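Local atomic coordinates of protein PES4 (Saccharomyces cerevisiae S288C, PDB entry 6EZ7), a protein that probably binds RNA, including poly(A), poly(U) and mRNA 3'-untranslated regions, here represented by its third RNA recognition motif. Residues L19-E24 and F64-K69. Sequence-based numbering, arbitrary orientation.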
loop_
_atom_site.group_PDB
_atom_site.type_symbol
_atom_site.label_atom_id
_atom_site.label_comp_id
_atom_site.label_asym_id
_atom_site.label_seq_id
_atom_site.Cartn_x
_atom_site.Cartn_y
_atom_site.Cartn_z
ATOM N N LEU A 19 7.059 3.297 -4.246
ATOM C CA LEU A 19 7.765 4.434 -3.675
ATOM C C LEU A 19 7.290 5.742 -4.283
ATOM O O LEU A 19 6.986 6.694 -3.571
ATOM C CB LEU A 19 9.268 4.282 -3.884
ATOM C CG LEU A 19 10.025 3.475 -2.833
ATOM C CD1 LEU A 19 11.439 3.178 -3.309
ATOM C CD2 LEU A 19 10.047 4.228 -1.506
ATOM N N ASN A 20 7.212 5.788 -5.603
ATOM C CA ASN A 20 6.886 7.034 -6.271
ATOM C C ASN A 20 5.459 7.493 -6.006
ATOM O O ASN A 20 5.218 8.676 -5.774
ATOM C CB ASN A 20 7.147 6.905 -7.766
ATOM C CG ASN A 20 8.612 7.054 -8.094
ATOM O OD1 ASN A 20 9.205 6.236 -8.802
ATOM N ND2 ASN A 20 9.217 8.097 -7.547
ATOM N N PHE A 21 4.515 6.562 -6.012
ATOM C CA PHE A 21 3.135 6.926 -5.718
ATOM C C PHE A 21 2.930 7.269 -4.250
ATOM O O PHE A 21 2.375 8.314 -3.920
ATOM C CB PHE A 21 2.185 5.802 -6.119
ATOM C CG PHE A 21 1.883 5.769 -7.585
ATOM C CD1 PHE A 21 1.176 6.799 -8.181
ATOM C CD2 PHE A 21 2.300 4.707 -8.367
ATOM C CE1 PHE A 21 0.895 6.772 -9.534
ATOM C CE2 PHE A 21 2.022 4.676 -9.722
ATOM C CZ PHE A 21 1.318 5.710 -10.304
ATOM N N PHE A 22 3.387 6.395 -3.364
ATOM C CA PHE A 22 2.968 6.493 -1.971
ATOM C C PHE A 22 3.856 7.370 -1.096
ATOM O O PHE A 22 3.522 7.625 0.059
ATOM C CB PHE A 22 2.838 5.084 -1.389
ATOM C CG PHE A 22 1.624 4.367 -1.896
ATOM C CD1 PHE A 22 1.656 3.698 -3.108
ATOM C CD2 PHE A 22 0.429 4.435 -1.202
ATOM C CE1 PHE A 22 0.528 3.072 -3.601
ATOM C CE2 PHE A 22 -0.706 3.804 -1.687
ATOM C CZ PHE A 22 -0.657 3.124 -2.888
ATOM N N SER A 23 4.963 7.862 -1.646
ATOM C CA SER A 23 5.773 8.849 -0.935
ATOM C C SER A 23 5.189 10.248 -1.090
ATOM O O SER A 23 5.650 11.198 -0.455
ATOM C CB SER A 23 7.217 8.838 -1.432
ATOM O OG SER A 23 7.814 7.571 -1.227
ATOM N N GLU A 24 4.172 10.372 -1.936
ATOM C CA GLU A 24 3.536 11.663 -2.173
ATOM C C GLU A 24 2.755 12.158 -0.958
ATOM O O GLU A 24 2.475 13.349 -0.843
ATOM C CB GLU A 24 2.610 11.587 -3.388
ATOM C CG GLU A 24 3.337 11.329 -4.700
ATOM C CD GLU A 24 4.383 12.388 -5.010
ATOM O OE1 GLU A 24 4.115 13.585 -4.763
ATOM O OE2 GLU A 24 5.475 12.024 -5.496
ATOM N N PHE A 64 -7.633 4.269 -6.642
ATOM C CA PHE A 64 -6.766 4.881 -7.640
ATOM C C PHE A 64 -6.414 3.860 -8.722
ATOM O O PHE A 64 -6.065 2.718 -8.419
ATOM C CB PHE A 64 -5.501 5.427 -6.972
ATOM C CG PHE A 64 -4.474 5.951 -7.933
ATOM C CD1 PHE A 64 -4.588 7.227 -8.458
ATOM C CD2 PHE A 64 -3.374 5.181 -8.277
ATOM C CE1 PHE A 64 -3.639 7.717 -9.331
ATOM C CE2 PHE A 64 -2.419 5.667 -9.149
ATOM C CZ PHE A 64 -2.552 6.936 -9.677
ATOM N N TYR A 65 -6.524 4.267 -9.982
ATOM C CA TYR A 65 -6.180 3.393 -11.099
ATOM C C TYR A 65 -4.697 3.416 -11.394
ATOM O O TYR A 65 -4.110 4.475 -11.638
ATOM C CB TYR A 65 -6.953 3.782 -12.363
ATOM C CG TYR A 65 -8.383 3.307 -12.365
ATOM C CD1 TYR A 65 -8.710 2.022 -12.780
ATOM C CD2 TYR A 65 -9.409 4.145 -11.959
ATOM C CE1 TYR A 65 -10.025 1.586 -12.783
ATOM C CE2 TYR A 65 -10.720 3.719 -11.957
ATOM C CZ TYR A 65 -11.022 2.441 -12.369
ATOM O OH TYR A 65 -12.333 2.021 -12.366
ATOM N N PHE A 66 -4.095 2.233 -11.377
ATOM C CA PHE A 66 -2.702 2.085 -11.746
ATOM C C PHE A 66 -2.596 1.010 -12.819
ATOM O O PHE A 66 -2.919 -0.153 -12.576
ATOM C CB PHE A 66 -1.855 1.733 -10.526
ATOM C CG PHE A 66 -0.416 1.493 -10.848
ATOM C CD1 PHE A 66 0.258 2.335 -11.717
ATOM C CD2 PHE A 66 0.268 0.434 -10.281
ATOM C CE1 PHE A 66 1.591 2.117 -12.020
ATOM C CE2 PHE A 66 1.597 0.214 -10.578
ATOM C CZ PHE A 66 2.259 1.057 -11.446
ATOM N N ARG A 67 -2.162 1.421 -14.006
ATOM C CA ARG A 67 -2.169 0.568 -15.191
ATOM C C ARG A 67 -3.493 -0.173 -15.343
ATOM O O ARG A 67 -3.522 -1.393 -15.503
ATOM C CB ARG A 67 -1.006 -0.420 -15.147
ATOM C CG ARG A 67 0.326 0.260 -14.924
ATOM C CD ARG A 67 1.400 -0.346 -15.788
ATOM N NE ARG A 67 2.731 0.015 -15.311
ATOM C CZ ARG A 67 3.647 0.630 -16.050
ATOM N NH1 ARG A 67 3.376 0.951 -17.308
ATOM N NH2 ARG A 67 4.833 0.918 -15.533
ATOM N N GLY A 68 -4.589 0.575 -15.263
ATOM C CA GLY A 68 -5.910 0.027 -15.501
ATOM C C GLY A 68 -6.495 -0.748 -14.337
ATOM O O GLY A 68 -7.662 -1.131 -14.376
ATOM N N LYS A 69 -5.686 -0.991 -13.310
ATOM C CA LYS A 69 -6.140 -1.711 -12.125
ATOM C C LYS A 69 -6.576 -0.739 -11.040
ATOM O O LYS A 69 -5.832 0.178 -10.689
ATOM C CB LYS A 69 -5.034 -2.620 -11.578
ATOM C CG LYS A 69 -4.564 -3.711 -12.528
ATOM C CD LYS A 69 -5.684 -4.674 -12.871
ATOM C CE LYS A 69 -5.132 -5.964 -13.457
ATOM N NZ LYS A 69 -5.125 -5.943 -14.949
#
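Phe21, on helix 15-22, reaches Phe64 and Phe66 chiefly with the outer atoms of its ring, and the three phenylalanines make an aromatic cluster. Its CB points toward segment 64-69, and CG stands anti to the carbonyl carbon (chi1 -80°), which carries the ring off the helix toward Phe64 and Phe66. Beyond CB and CG the two sides of the ring part company. CD1 lies 3.9 Å from Phe64 CE2, and CE1 comes closer, with Phe64 CZ at 3.5 Å. On the other side CE2 stands over one face of Phe66, 3.5 Å from Phe66 CE1, while CZ, at the tip, is shared between Phe66 CD1 and Phe64 CE2. Phe21 thus gives its edge to Phe66 in a T-shaped pair, planes at 69°, and receives the edge of Phe64 toward its own face in an offset edge-to-face pair, centroids 5.2 Å apart. Phe66, in the outermost strand 65-66, and Phe64, just before it, both hold CG anti to the backbone N and send their rings to the helix. Arg67 CG lies above a face of Phe66, offset toward the rim, and Tyr61 meets Phe64 edge-to-face. Were Phe21 shortened to an alanine, the Phe66 face would probably lose this edge and Phe64 would keep Tyr61 but lose its partner on the helix, opening a gap between helix and hairpin. With no hydrogen bond between the segments, the first helix of this RRM domain is joined to the type I' turn hairpin, Phe66 to Lys69, by ring contacts that are apolar and directional, which probably favours this tilt of the rings as well as their spacing.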